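Local structure of aerobactin synthase IucC (Klebsiella pneumoniae, 6CN7) at residues A[51-54]-A[60-63]; A[137-142]-A[491-496]. The protein probably catalyses the ATP-dependent joining of a second N-acetyl-N-hydroxylysine to N-citryl-N-acetyl-N-hydroxylysine, completing the siderophore aerobactin. The protein carries 5 engineered substitutions. All coordinates share one frame; numbering follows the deposited sequence.

Interaction 1. Residues A[51-54]-A[60-63]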
loop_
_atom_site.group_PDB
_atom_site.type_symbol
_atom_site.label_atom_id
_atom_site.label_comp_id
_atom_site.label_asym_id
_atom_site.label_seq_id
_atom_site.Cartn_x
_atom_site.Cartn_y
_atom_site.Cartn_z
ATOM N N SER A 51 22.377 -33.803 13.500
ATOM C CA SER A 51 23.809 -34.020 13.368
ATOM C C SER A 51 24.463 -32.716 12.938
ATOM O O SER A 51 23.903 -31.966 12.132
ATOM C CB SER A 51 24.114 -35.118 12.348
ATOM O OG SER A 51 23.482 -36.332 12.709
ATOM N N ALA A 52 25.647 -32.445 13.478
ATOM C CA ALA A 52 26.324 -31.197 13.171
ATOM C C ALA A 52 27.804 -31.335 13.481
ATOM O O ALA A 52 28.234 -32.253 14.184
ATOM C CB ALA A 52 25.722 -30.026 13.957
ATOM N N GLU A 53 28.574 -30.400 12.936
ATOM C CA GLU A 53 29.994 -30.265 13.215
ATOM C C GLU A 53 30.245 -28.818 13.606
ATOM O O GLU A 53 29.772 -27.901 12.927
ATOM C CB GLU A 53 30.834 -30.657 11.996
ATOM C CG GLU A 53 32.334 -30.513 12.184
ATOM C CD GLU A 53 33.111 -30.885 10.934
ATOM O OE1 GLU A 53 32.483 -31.363 9.964
ATOM O OE2 GLU A 53 34.347 -30.697 10.918
ATOM N N ARG A 54 30.969 -28.610 14.701
ATOM C CA ARG A 54 31.203 -27.266 15.215
ATOM C C ARG A 54 32.504 -26.731 14.627
ATOM O O ARG A 54 33.567 -27.339 14.799
ATOM C CB ARG A 54 31.251 -27.262 16.743
ATOM C CG ARG A 54 31.144 -25.865 17.340
ATOM C CD ARG A 54 31.205 -25.865 18.861
ATOM N NE ARG A 54 29.987 -26.382 19.487
ATOM C CZ ARG A 54 28.859 -25.692 19.624
ATOM N NH1 ARG A 54 28.766 -24.451 19.165
ATOM N NH2 ARG A 54 27.812 -26.249 20.216
ATOM N N LEU A 60 27.837 -23.885 14.706
ATOM C CA LEU A 60 27.509 -25.229 14.249
ATOM C C LEU A 60 27.223 -25.266 12.752
ATOM O O LEU A 60 26.593 -24.360 12.200
ATOM C CB LEU A 60 26.292 -25.759 15.005
ATOM C CG LEU A 60 26.471 -26.004 16.504
ATOM C CD1 LEU A 60 25.118 -26.162 17.176
ATOM C CD2 LEU A 60 27.336 -27.231 16.741
ATOM N N TRP A 61 27.685 -26.331 12.098
ATOM C CA TRP A 61 27.290 -26.656 10.728
ATOM C C TRP A 61 26.250 -27.764 10.826
ATOM O O TRP A 61 26.594 -28.940 10.967
ATOM C CB TRP A 61 28.486 -27.093 9.889
ATOM C CG TRP A 61 29.669 -26.182 9.979
ATOM C CD1 TRP A 61 29.681 -24.882 10.390
ATOM C CD2 TRP A 61 31.023 -26.514 9.653
ATOM N NE1 TRP A 61 30.960 -24.384 10.341
ATOM C CE2 TRP A 61 31.802 -25.367 9.891
ATOM C CE3 TRP A 61 31.651 -27.672 9.182
ATOM C CZ2 TRP A 61 33.178 -25.342 9.675
ATOM C CZ3 TRP A 61 33.017 -27.645 8.968
ATOM C CH2 TRP A 61 33.766 -26.488 9.213
ATOM N N ILE A 62 24.979 -27.388 10.756
ATOM C CA ILE A 62 23.880 -28.322 10.968
ATOM C C ILE A 62 23.500 -28.966 9.642
ATOM O O ILE A 62 23.332 -28.277 8.630
ATOM C CB ILE A 62 22.677 -27.605 11.605
ATOM C CG1 ILE A 62 23.039 -27.165 13.029
ATOM C CG2 ILE A 62 21.437 -28.510 11.599
ATOM C CD1 ILE A 62 21.941 -26.413 13.761
ATOM N N ASP A 63 23.373 -30.293 9.647
ATOM C CA ASP A 63 22.843 -31.029 8.501
ATOM C C ASP A 63 21.322 -30.977 8.563
ATOM O O ASP A 63 20.702 -31.656 9.389
ATOM C CB ASP A 63 23.355 -32.468 8.508
ATOM C CG ASP A 63 22.875 -33.268 7.308
ATOM O OD1 ASP A 63 22.009 -32.769 6.555
ATOM O OD2 ASP A 63 23.368 -34.400 7.115
#
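Residues 51-54 and 60-63 run side by side in opposite directions, their short axes 4.4 Å apart at closest approach and 153° between their N-to-C directions. Glu53 and Trp61 form the hydrogen-bonded pair of this register: Trp61 N donates to Glu53 O at 2.7 Å, and Glu53 N to Trp61 O at 3.2 Å. Ala52 with Ile62 and Arg54 with Leu60 are the non-hydrogen-bonded pairs on either side. Asp63 N continues the bonding with a nearly straight bond of 3.0 Å to Ser51 O. The methyl of Ala52 faces Ile62 CG1 at 4.0 Å, and its small size suits a place where the larger isoleucine reaches on to Ala17, Leu20 and Ala21 of helix 4-25. The two strands make the last hairpin of a four-stranded antiparallel meander in which 60-62 is an edge strand. On the helix-facing side, Arg54 also covers Leu60. Its chain leaves with CG anti to the backbone N (chi1 -166°) and bends at chi3, bringing the flat guanidinium over the leucine, with Leu60 CD2 3.6 Å from Arg54 CZ. The weakly hydrated face of the guanidinium packs on this methyl, which leaves its N-H groups for Gly58 O in the hairpin turn (NH1) and a salt bridge with Glu24 of the helix (NH2). Glu53 and Trp61 lie on the other side of the sheet, their side chains alongside each other and pointing the same way. Glu53 CD comes to 3.8 Å from Trp61 CZ3, with carboxylate and indole planes 50° apart; the exposed glutamate can keep its carboxylate in water while its chain lies along the indole. Glu53 O sits above the same ring, offset toward its rim, and the broad tryptophan reaches on to Trp59 and Pro496.

Interaction 2. Residues A[137-142]-A[491-496]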
loop_
_atom_site.group_PDB
_atom_site.type_symbol
_atom_site.label_atom_id
_atom_site.label_comp_id
_atom_site.label_asym_id
_atom_site.label_seq_id
_atom_site.Cartn_x
_atom_site.Cartn_y
_atom_site.Cartn_z
ATOM N N GLY A 137 21.149 -14.096 0.277
ATOM C CA GLY A 137 20.870 -12.998 1.184
ATOM C C GLY A 137 21.820 -12.972 2.364
ATOM O O GLY A 137 22.860 -13.635 2.393
ATOM N N HIS A 138 21.439 -12.185 3.359
ATOM C CA HIS A 138 22.323 -11.961 4.496
ATOM C C HIS A 138 22.493 -13.257 5.283
ATOM O O HIS A 138 21.496 -13.890 5.648
ATOM C CB HIS A 138 21.778 -10.862 5.400
ATOM C CG HIS A 138 22.797 -10.303 6.343
ATOM N ND1 HIS A 138 23.054 -10.860 7.577
ATOM C CD2 HIS A 138 23.634 -9.246 6.228
ATOM C CE1 HIS A 138 24.001 -10.166 8.184
ATOM N NE2 HIS A 138 24.370 -9.181 7.385
ATOM N N PRO A 139 23.729 -13.680 5.575
ATOM C CA PRO A 139 23.927 -15.010 6.172
ATOM C C PRO A 139 23.644 -15.091 7.662
ATOM O O PRO A 139 23.509 -16.208 8.180
ATOM C CB PRO A 139 25.406 -15.299 5.887
ATOM C CG PRO A 139 26.041 -13.951 5.877
ATOM C CD PRO A 139 25.012 -12.996 5.323
ATOM N N LYS A 140 23.554 -13.966 8.372
ATOM C CA LYS A 140 23.391 -14.007 9.822
ATOM C C LYS A 140 21.930 -13.978 10.259
ATOM O O LYS A 140 21.540 -14.735 11.153
ATOM C CB LYS A 140 24.136 -12.836 10.471
ATOM C CG LYS A 140 24.033 -12.808 11.988
ATOM C CD LYS A 140 24.799 -11.643 12.593
ATOM C CE LYS A 140 24.588 -11.577 14.099
ATOM N NZ LYS A 140 24.956 -12.854 14.776
ATOM N N PHE A 141 21.113 -13.124 9.651
ATOM C CA PHE A 141 19.768 -12.882 10.154
ATOM C C PHE A 141 18.813 -13.995 9.740
ATOM O O PHE A 141 18.852 -14.484 8.608
ATOM C CB PHE A 141 19.259 -11.527 9.666
ATOM C CG PHE A 141 19.995 -10.365 10.268
ATOM C CD1 PHE A 141 19.761 -9.987 11.579
ATOM C CD2 PHE A 141 20.934 -9.662 9.532
ATOM C CE1 PHE A 141 20.442 -8.925 12.142
ATOM C CE2 PHE A 141 21.618 -8.598 10.090
ATOM C CZ PHE A 141 21.371 -8.229 11.396
ATOM N N ALA A 142 17.942 -14.379 10.677
ATOM C CA ALA A 142 17.084 -15.545 10.481
ATOM C C ALA A 142 16.121 -15.346 9.316
ATOM O O ALA A 142 15.943 -16.249 8.489
ATOM C CB ALA A 142 16.318 -15.838 11.771
ATOM N N LEU A 491 33.873 -14.397 6.583
ATOM C CA LEU A 491 34.803 -15.521 6.546
ATOM C C LEU A 491 34.262 -16.730 7.298
ATOM O O LEU A 491 34.536 -17.871 6.909
ATOM C CB LEU A 491 36.154 -15.099 7.121
ATOM C CG LEU A 491 37.131 -14.464 6.128
ATOM C CD1 LEU A 491 36.468 -13.374 5.295
ATOM C CD2 LEU A 491 38.329 -13.906 6.873
ATOM N N ARG A 492 33.499 -16.506 8.371
ATOM C CA ARG A 492 32.898 -17.620 9.097
ATOM C C ARG A 492 32.090 -18.516 8.169
ATOM O O ARG A 492 32.022 -19.733 8.384
ATOM C CB ARG A 492 32.010 -17.089 10.226
ATOM C CG ARG A 492 31.156 -18.152 10.916
ATOM C CD ARG A 492 30.685 -17.695 12.296
ATOM N NE ARG A 492 29.770 -16.550 12.247
ATOM C CZ ARG A 492 28.445 -16.626 12.341
ATOM N NH1 ARG A 492 27.841 -17.798 12.490
ATOM N NH2 ARG A 492 27.712 -15.522 12.292
ATOM N N PHE A 493 31.483 -17.941 7.133
ATOM C CA PHE A 493 30.641 -18.689 6.209
ATOM C C PHE A 493 31.383 -19.178 4.971
ATOM O O PHE A 493 30.803 -19.937 4.188
ATOM C CB PHE A 493 29.453 -17.827 5.778
ATOM C CG PHE A 493 28.564 -17.420 6.915
ATOM C CD1 PHE A 493 27.600 -18.289 7.400
ATOM C CD2 PHE A 493 28.692 -16.174 7.503
ATOM C CE1 PHE A 493 26.779 -17.922 8.448
ATOM C CE2 PHE A 493 27.874 -15.801 8.554
ATOM C CZ PHE A 493 26.917 -16.675 9.026
ATOM N N VAL A 494 32.634 -18.774 4.773
ATOM C CA VAL A 494 33.426 -19.236 3.641
ATOM C C VAL A 494 34.340 -20.390 4.029
ATOM O O VAL A 494 34.474 -21.355 3.277
ATOM C CB VAL A 494 34.240 -18.067 3.044
ATOM C CG1 VAL A 494 35.060 -18.542 1.847
ATOM C CG2 VAL A 494 33.319 -16.931 2.637
ATOM N N SER A 495 34.973 -20.307 5.198
ATOM C CA SER A 495 35.945 -21.324 5.575
ATOM C C SER A 495 35.351 -22.729 5.667
ATOM O O SER A 495 36.083 -23.687 5.365
ATOM C CB SER A 495 36.617 -20.930 6.901
ATOM O OG SER A 495 35.694 -20.908 7.976
ATOM N N PRO A 496 34.090 -22.932 6.058
ATOM C CA PRO A 496 33.549 -24.303 6.033
ATOM C C PRO A 496 33.491 -24.892 4.637
ATOM O O PRO A 496 33.687 -26.104 4.474
ATOM C CB PRO A 496 32.147 -24.141 6.635
ATOM C CG PRO A 496 32.196 -22.863 7.397
ATOM C CD PRO A 496 33.114 -21.980 6.617
#
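Pro139 presses on the aromatic ring of Phe493, and these two residues bury most of the surface in the contact between 137-142 and 491-496. Pro139 CB stands 3.6 Å from the centroid of the Phe493 ring and only 8° off its normal, a CH-pi contact over the middle of the face. CG of the proline extends the overlap toward one edge, 3.7 Å from Phe493 CE2, while Pro139 O approaches the ring at Phe493 CZ, 3.5 Å away. Proline suits this place because its rigid, polarised CH groups give a compact surface for an aromatic face. On Phe493, CG lies anti to the carbonyl carbon (chi1 -61°), which carries the ring out from the helix to the loop. Met374 lies against both residues. The contact joins the loop between helices 128-133 and 152-158, in the IucA/IucC family region, to helix 475-499 of the FhuF-like region. That helix is kinked here: the backbone N of Phe493 makes no bond to the preceding turn, nor does that of Pro496, which as a proline has no N-H to give. Lys140 adds the third share of the buried surface, with Lys140 N 4.4 Å from Phe493 CZ and oblique to the ring. Lys140 N bonds to His138 ND1 at 3.2 Å, 35° out of the imidazole plane, which ties the loop to itself. The Lys140 chain, straight as far as CE and turned at its last bond, sets Lys140 NZ 4.6 Å from Arg492 NH2; both form salt bridges with Glu22, a carboxylate that probably makes the pairing of the two cations favourable, and Glu26 also pairs with the lysine. Phe493 CZ lies 3.4 Å above the Arg492 guanidinium plane, toward its rim, and the same arginine makes a cation-pi contact with Trp59.

Along the chain, the hairpin of interaction 1 is complete before interaction 2 begins; the latter then joins positions almost 350 residues apart. Their centres lie about 14 Å from each other, and the two meet directly where Trp61 CZ2 packs on Pro496 CB at 3.4 Å. Trp59, in the hairpin turn, adds a second bridge, touching Trp61 as well as Arg492 and Phe493. Helix 4-25 serves both: Glu24 pairs with Arg54 of interaction 1, and Glu22 with Lys140 and Arg492 of interaction 2. The N-terminal helix and meander are thereby joined to the 137-142 loop and to helix 475-499, bringing portions of the sequence from its N-terminal part and from near residue 490 together in one part of the synthetase.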